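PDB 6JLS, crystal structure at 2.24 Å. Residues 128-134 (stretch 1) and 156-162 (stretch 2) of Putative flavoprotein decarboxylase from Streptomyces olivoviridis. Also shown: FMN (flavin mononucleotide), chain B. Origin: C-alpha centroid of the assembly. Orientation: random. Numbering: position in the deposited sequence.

Stretch 1, residues 128-134: PVILAPV
Stretch 2 (156-162) GFVVAEP

Two waters bracket a short parallel ladder, each joining the stretches. Water 1 accepts from Val 129 N (2.8 Å) and donates to Gly 156 O (2.8 Å); water 2 donates to Pro 133 O and Ala 160 O, both at 3.2 Å.

Between them the chains run 25° apart in register, CA to CA 5.1 Å for Val 129–Phe 157, 4.7 Å for Ile 130–Val 158 and 5.0 Å for Ala 132–Ala 160, widening to 6.3 Å at Pro 133–Glu 161. Extended backbones (phi -94 to -119, psi 112 to 134 at the two bridges) align three hydrogen bonds of 2.8 Å and 169–174°: Val 158 N to Val 129 O, Leu 131 N to Val 158 O, and Ala 160 N to Leu 131 O. Pro 133, lacking an N-H, cannot donate the next rung; its CD instead lies 3.5 Å from Ala 160 O.

The contact buries 490 Å², both sides summed; apolar side chains suit buried Val 129, Ile 130, Leu 131 and Phe 157. Ile 130 (m, chi2 p) and Val 158 (t) share one sheet face, Ile 130 CG1 to Val 158 CB 3.9 Å. Leu 131 (m, t) and Val 159 (t) occupy the other, where Pro 133 CG meets Val 159 CG1 at 3.8 Å. Val 129 (t) CG1 lies 4.0 Å from the Phe 157 (chi1 m, chi2 -19°) ring centroid, 18° off the normal; Leu 131 CD1 is 3.9 Å from Phe 157 CD2. Gly 156 closes a Schellman motif at phi/psi 88/1, where a CB would jam against the preceding carbonyl.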

# COMPACT_ATOMS: atom_id res chain seq x y z
N PRO A 128 -40.38 -0.44 17.93
CA PRO A 128 -40.22 1.00 18.21
C PRO A 128 -38.83 1.51 17.87
O PRO A 128 -37.82 0.84 18.13
CB PRO A 128 -40.49 1.09 19.72
CG PRO A 128 -41.33 -0.07 20.02
CD PRO A 128 -40.98 -1.16 19.06
N VAL A 129 -38.78 2.71 17.31
CA VAL A 129 -37.54 3.39 16.95
C VAL A 129 -37.50 4.73 17.66
O VAL A 129 -38.37 5.58 17.44
CB VAL A 129 -37.40 3.58 15.43
CG1 VAL A 129 -36.19 4.43 15.13
CG2 VAL A 129 -37.29 2.24 14.74
N ILE A 130 -36.49 4.94 18.49
CA ILE A 130 -36.30 6.19 19.20
C ILE A 130 -35.06 6.90 18.64
O ILE A 130 -33.99 6.29 18.53
CB ILE A 130 -36.18 5.97 20.71
CG1 ILE A 130 -37.52 5.52 21.30
CG2 ILE A 130 -35.80 7.27 21.38
CD1 ILE A 130 -37.94 4.09 21.02
N LEU A 131 -35.21 8.17 18.28
CA LEU A 131 -34.15 8.98 17.71
C LEU A 131 -33.86 10.18 18.61
O LEU A 131 -34.78 10.86 19.06
CB LEU A 131 -34.54 9.48 16.32
CG LEU A 131 -35.07 8.45 15.31
CD1 LEU A 131 -35.57 9.17 14.09
CD2 LEU A 131 -33.97 7.48 14.93
N ALA A 132 -32.57 10.44 18.86
CA ALA A 132 -32.12 11.57 19.68
C ALA A 132 -31.30 12.53 18.81
O ALA A 132 -30.07 12.37 18.70
CB ALA A 132 -31.32 11.09 20.88
N PRO A 133 -31.94 13.52 18.18
CA PRO A 133 -31.18 14.48 17.37
C PRO A 133 -30.16 15.23 18.21
O PRO A 133 -30.41 15.60 19.36
CB PRO A 133 -32.25 15.44 16.83
CG PRO A 133 -33.54 14.72 16.99
CD PRO A 133 -33.37 13.84 18.21
N VAL A 134 -28.98 15.44 17.62
CA VAL A 134 -27.95 16.27 18.22
C VAL A 134 -27.33 17.08 17.10
O VAL A 134 -26.86 16.50 16.11
CB VAL A 134 -26.87 15.44 18.95
CG1 VAL A 134 -25.78 16.34 19.50
CG2 VAL A 134 -27.47 14.61 20.06
N GLY A 156 -43.68 6.94 12.31
CA GLY A 156 -43.94 6.33 13.58
C GLY A 156 -42.77 6.37 14.54
O GLY A 156 -42.89 5.85 15.66
N PHE A 157 -41.65 6.96 14.13
CA PHE A 157 -40.49 7.05 15.00
C PHE A 157 -40.73 8.06 16.12
O PHE A 157 -41.44 9.05 15.94
CB PHE A 157 -39.24 7.45 14.19
CG PHE A 157 -38.88 6.49 13.07
CD1 PHE A 157 -39.36 5.18 13.06
CD2 PHE A 157 -38.03 6.90 12.05
CE1 PHE A 157 -39.02 4.30 12.03
CE2 PHE A 157 -37.67 6.01 11.01
CZ PHE A 157 -38.18 4.70 11.01
N VAL A 158 -40.10 7.82 17.26
CA VAL A 158 -40.15 8.73 18.40
C VAL A 158 -38.94 9.66 18.32
O VAL A 158 -37.80 9.20 18.37
CB VAL A 158 -40.17 7.96 19.73
CG1 VAL A 158 -40.13 8.92 20.90
CG2 VAL A 158 -41.39 7.05 19.80
N VAL A 159 -39.18 10.96 18.20
CA VAL A 159 -38.11 11.94 18.07
C VAL A 159 -37.99 12.66 19.40
O VAL A 159 -38.88 13.42 19.79
CB VAL A 159 -38.38 12.94 16.93
CG1 VAL A 159 -37.24 13.95 16.85
CG2 VAL A 159 -38.57 12.21 15.61
N ALA A 160 -36.87 12.43 20.09
CA ALA A 160 -36.62 12.99 21.41
C ALA A 160 -35.78 14.26 21.29
O ALA A 160 -34.56 14.24 21.46
CB ALA A 160 -35.92 11.96 22.29
N GLU A 161 -36.45 15.37 21.00
CA GLU A 161 -35.78 16.66 21.03
C GLU A 161 -35.56 17.10 22.47
O GLU A 161 -36.24 16.63 23.39
CB GLU A 161 -36.61 17.70 20.27
CG GLU A 161 -36.94 17.32 18.84
CD GLU A 161 -37.57 18.46 18.06
OE1 GLU A 161 -37.09 19.60 18.21
OE2 GLU A 161 -38.55 18.22 17.32
N PRO A 162 -34.59 18.00 22.72
CA PRO A 162 -33.66 18.58 21.74
C PRO A 162 -32.46 17.70 21.45
O PRO A 162 -31.36 18.24 21.32
CB PRO A 162 -33.22 19.88 22.43
CG PRO A 162 -33.28 19.56 23.88
CD PRO A 162 -34.46 18.64 24.04
N1 FMN B . -23.39 16.66 12.74
C2 FMN B . -24.57 16.61 13.46
O2 FMN B . -25.63 16.48 12.86
N3 FMN B . -24.54 16.72 14.83
C4 FMN B . -23.34 16.87 15.50
O4 FMN B . -23.31 16.97 16.73
C4A FMN B . -22.16 16.92 14.77
N5 FMN B . -20.95 17.07 15.43
C5A FMN B . -19.77 17.12 14.72
C6 FMN B . -18.58 17.28 15.41
C7 FMN B . -17.37 17.33 14.71
C7M FMN B . -16.09 17.50 15.48
C8 FMN B . -17.37 17.22 13.30
C8M FMN B . -16.07 17.27 12.54
C9 FMN B . -18.58 17.06 12.62
C9A FMN B . -19.79 17.01 13.33
N10 FMN B . -21.00 16.86 12.67
C10 FMN B . -22.18 16.81 13.39
C1' FMN B . -21.03 16.72 11.17
C2' FMN B . -21.21 15.24 10.82
O2' FMN B . -20.12 14.45 11.28
C3' FMN B . -21.39 15.03 9.33
O3' FMN B . -22.64 15.56 8.96
C4' FMN B . -21.31 13.54 9.00
O4' FMN B . -21.27 13.26 7.61
C5' FMN B . -22.47 12.78 9.63
O5' FMN B . -22.35 11.45 9.17
P FMN B . -23.34 10.30 9.67
O1P FMN B . -24.69 10.91 10.00
O2P FMN B . -23.52 9.30 8.55
O3P FMN B . -22.78 9.65 10.91
O HOH W 1 -41.24 4.00 16.97
O HOH W 2 -31.44 14.70 22.21